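Local coordinates for protein antitoxin (PDB 2ODK) that probably acts as the Phd/YefM-type antitoxin of a type II toxin-antitoxin system, at residues A[16-21]-A[28-33]. Sequence-based numbering, arbitrary orientation. Where two conformers were deposited one is given.
Sequences SEFLDA and QIVSRR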
ATOM      1  N   SER A  16      -9.416   6.418  -4.381  1.00 17.04           N
ATOM      2  CA  SER A  16      -9.942   5.471  -5.386  0.50 17.98           C
ATOM      3  C   SER A  16      -9.022   5.400  -6.610  1.00 17.79           C
ATOM      4  O   SER A  16      -8.799   4.309  -7.159  1.00 18.45           O
ATOM      5  CB  SER A  16     -11.371   5.844  -5.801  0.50 19.54           C
ATOM      6  OG  SER A  16     -11.386   7.079  -6.473  0.50 21.97           O
ATOM      7  N   GLU A  17      -8.464   6.540  -7.014  1.00 18.46           N
ATOM      8  CA  GLU A  17      -7.549   6.630  -8.144  0.50 18.51           C
ATOM      9  C   GLU A  17      -6.200   5.971  -7.818  1.00 17.23           C
ATOM     10  O   GLU A  17      -5.579   5.307  -8.663  1.00 18.50           O
ATOM     11  CB  GLU A  17      -7.336   8.107  -8.492  0.50 19.63           C
ATOM     12  CG  GLU A  17      -6.679   8.350  -9.814  0.50 22.71           C
ATOM     13  CD  GLU A  17      -6.300   9.810 -10.020  0.50 26.73           C
ATOM     14  OE1 GLU A  17      -6.901  10.695  -9.364  0.50 28.71           O
ATOM     15  OE2 GLU A  17      -5.389  10.065 -10.836  0.50 29.74           O
ATOM     16  N   PHE A  18      -5.746   6.177  -6.586  1.00 15.89           N
ATOM     17  CA  PHE A  18      -4.502   5.587  -6.082  1.00 14.10           C
ATOM     18  C   PHE A  18      -4.612   4.048  -6.110  1.00 14.27           C
ATOM     19  O   PHE A  18      -3.701   3.361  -6.602  1.00 14.00           O
ATOM     20  CB  PHE A  18      -4.327   6.143  -4.655  1.00 13.94           C
ATOM     21  CG  PHE A  18      -3.209   5.548  -3.835  1.00 12.47           C
ATOM     22  CD1 PHE A  18      -1.873   5.684  -4.200  1.00 12.64           C
ATOM     23  CD2 PHE A  18      -3.492   4.923  -2.609  1.00 13.94           C
ATOM     24  CE1 PHE A  18      -0.840   5.201  -3.380  1.00 14.69           C
ATOM     25  CE2 PHE A  18      -2.484   4.447  -1.809  1.00 15.34           C
ATOM     26  CZ  PHE A  18      -1.169   4.571  -2.162  1.00 15.25           C
ATOM     27  N   LEU A  19      -5.710   3.529  -5.566  1.00 13.47           N
ATOM     28  CA  LEU A  19      -5.949   2.081  -5.585  1.00 13.80           C
ATOM     29  C   LEU A  19      -6.088   1.556  -7.016  1.00 15.36           C
ATOM     30  O   LEU A  19      -5.535   0.488  -7.371  1.00 14.89           O
ATOM     31  CB  LEU A  19      -7.173   1.762  -4.714  1.00 14.71           C
ATOM     32  CG  LEU A  19      -7.563   0.281  -4.645  1.00 15.36           C
ATOM     33  CD1 LEU A  19      -6.395  -0.608  -4.215  1.00 17.31           C
ATOM     34  CD2 LEU A  19      -8.742   0.149  -3.682  1.00 18.42           C
ATOM     35  N   ASP A  20      -6.813   2.300  -7.848  1.00 15.64           N
ATOM     36  CA  ASP A  20      -6.982   1.894  -9.249  0.50 16.06           C
ATOM     37  C   ASP A  20      -5.654   1.835  -9.970  1.00 15.60           C
ATOM     38  O   ASP A  20      -5.393   0.899 -10.757  1.00 16.86           O
ATOM     39  CB  ASP A  20      -7.922   2.841 -10.003  0.50 17.44           C
ATOM     40  CG  ASP A  20      -8.177   2.385 -11.413  0.50 20.20           C
ATOM     41  OD1 ASP A  20      -8.869   1.366 -11.575  0.50 23.56           O
ATOM     42  OD2 ASP A  20      -7.672   3.039 -12.344  0.50 25.98           O
ATOM     43  N   ALA A  21      -4.785   2.823  -9.715  1.00 15.09           N
ATOM     44  CA  ALA A  21      -3.479   2.822 -10.374  1.00 14.19           C
ATOM     45  C   ALA A  21      -2.649   1.605  -9.905  1.00 13.35           C
ATOM     46  O   ALA A  21      -1.894   0.999 -10.671  1.00 14.12           O
ATOM     47  CB  ALA A  21      -2.723   4.108 -10.086  1.00 15.80           C
ATOM     48  N   GLN A  28       2.356   1.555  -6.230  1.00 12.66           N
ATOM     49  CA  GLN A  28       2.315   3.025  -6.146  1.00 11.93           C
ATOM     50  C   GLN A  28       2.976   3.441  -4.838  1.00 12.36           C
ATOM     51  O   GLN A  28       2.623   2.895  -3.793  1.00 12.77           O
ATOM     52  CB  GLN A  28       0.852   3.514  -6.149  1.00 12.83           C
ATOM     53  CG  GLN A  28       0.048   3.097  -7.394  1.00 13.30           C
ATOM     54  CD  GLN A  28       0.568   3.785  -8.640  1.00 15.74           C
ATOM     55  OE1 GLN A  28       0.628   5.021  -8.702  1.00 16.54           O
ATOM     56  NE2 GLN A  28       0.947   2.984  -9.658  1.00 15.39           N
ATOM     57  N   ILE A  29       3.949   4.351  -4.891  1.00 12.07           N
ATOM     58  CA  ILE A  29       4.631   4.802  -3.672  1.00 12.60           C
ATOM     59  C   ILE A  29       3.860   5.918  -2.984  1.00 12.30           C
ATOM     60  O   ILE A  29       3.238   6.741  -3.650  1.00 12.95           O
ATOM     61  CB  ILE A  29       6.033   5.280  -4.039  1.00 13.20           C
ATOM     62  CG1 ILE A  29       6.825   4.072  -4.577  1.00 15.92           C
ATOM     63  CG2 ILE A  29       6.725   5.893  -2.797  1.00 15.23           C
ATOM     64  CD1 ILE A  29       8.212   4.374  -5.200  1.00 18.14           C
ATOM     65  N   VAL A  30       3.883   5.909  -1.655  1.00 11.26           N
ATOM     66  CA  VAL A  30       3.324   6.996  -0.865  0.50 10.94           C
ATOM     67  C   VAL A  30       4.471   7.706  -0.149  1.00 10.90           C
ATOM     68  O   VAL A  30       5.324   7.036   0.441  1.00 11.66           O
ATOM     69  CB  VAL A  30       2.399   6.418   0.208  0.50 10.62           C
ATOM     70  CG1 VAL A  30       1.805   7.535   1.091  0.50 10.80           C
ATOM     71  CG2 VAL A  30       1.301   5.590  -0.458  0.50  9.50           C
ATOM     72  N   SER A  31       4.476   9.046  -0.175  1.00 11.27           N
ATOM     73  CA  SER A  31       5.498   9.815   0.524  1.00 11.14           C
ATOM     74  C   SER A  31       4.904  10.663   1.658  1.00 10.96           C
ATOM     75  O   SER A  31       3.685  10.969   1.659  1.00 11.55           O
ATOM     76  CB  SER A  31       6.207  10.732  -0.474  1.00 11.91           C
ATOM     77  OG  SER A  31       5.314  11.668  -1.047  1.00 11.87           O
ATOM     78  N   ARG A  32       5.769  11.032   2.628  1.00 11.00           N
ATOM     79  CA  ARG A  32       5.441  12.077   3.605  1.00 10.66           C
ATOM     80  C   ARG A  32       6.655  12.956   3.587  1.00 10.28           C
ATOM     81  O   ARG A  32       7.773  12.452   3.545  1.00 10.66           O
ATOM     82  CB  ARG A  32       5.284  11.495   5.033  1.00 12.21           C
ATOM     83  CG  ARG A  32       4.014  10.679   5.259  1.00 13.48           C
ATOM     84  CD  ARG A  32       3.799  10.319   6.703  1.00 11.31           C
ATOM     85  NE  ARG A  32       4.875   9.580   7.335  1.00 14.53           N
ATOM     86  CZ  ARG A  32       4.656   8.599   8.204  1.00 13.47           C
ATOM     87  NH1 ARG A  32       3.380   8.202   8.442  1.00 12.11           N
ATOM     88  NH2 ARG A  32       5.716   8.012   8.793  1.00 13.86           N
ATOM     89  N   ARG A  33       6.438  14.260   3.692  1.00 10.43           N
ATOM     90  CA  ARG A  33       7.565  15.212   3.742  1.00 11.14           C
ATOM     91  C   ARG A  33       8.468  15.048   2.516  1.00 11.68           C
ATOM     92  O   ARG A  33       9.689  15.310   2.583  1.00 12.60           O
ATOM     93  CB  ARG A  33       8.368  15.081   5.052  1.00 11.02           C
ATOM     94  CG  ARG A  33       7.618  15.541   6.308  1.00 13.58           C
ATOM     95  CD  ARG A  33       8.613  15.585   7.450  1.00 14.45           C
ATOM     96  NE  ARG A  33       8.161  16.206   8.692  1.00 15.65           N
ATOM     97  CZ  ARG A  33       8.208  17.520   8.913  1.00 14.36           C
ATOM     98  NH1 ARG A  33       8.623  18.303   7.909  1.00 16.57           N
ATOM     99  NH2 ARG A  33       7.892  18.046  10.115  1.00 11.44           N
TER
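The ring of F18 and the bent side chain of Q28 run past each other in opposite directions between helix 15-24 and strand 28-32. F18 CE1 lies 3.7 Å from Q28 CB. Chi1 of F18 (172°) swings the ring off the helix and over to the strand, where the V30 methyl CG2 borders its far end, although the exact position of that methyl is doubtful. Beyond CB, Q28 bends at chi2 (-67°), which brings its CG and amide to the helix backbone, with Q28 CG 3.8 Å from F18 O. Q28 CD lies 3.6 Å from A21 CB. The amide plane is turned 79° from that of the phenyl ring. No hydrogen bond joins the two segments; instead, both polar atoms of the amide are engaged by neighbouring parts of the chain, OE1 by the indole NE1 of W6 and NE2 by the carbonyl O of G26. These two bonds fix the amide's rotation, and W6 in turn meets the F18 ring edge-to-face. L40, on strand 35-42, adds another apolar surface against F18. On strand 28-32, V30 also packs on L19 of the second subunit, and NH1 of R32 is salt-bridged to OD1 of D20 of the second subunit, so the helix-strand unit contributes to the dimer interface. The chemistry is thus mainly apolar packing that seats the helix on the sheet of this Phd/YefM-family fold, with a buried glutamine whose amide makes its hydrogen bonds outside the contact.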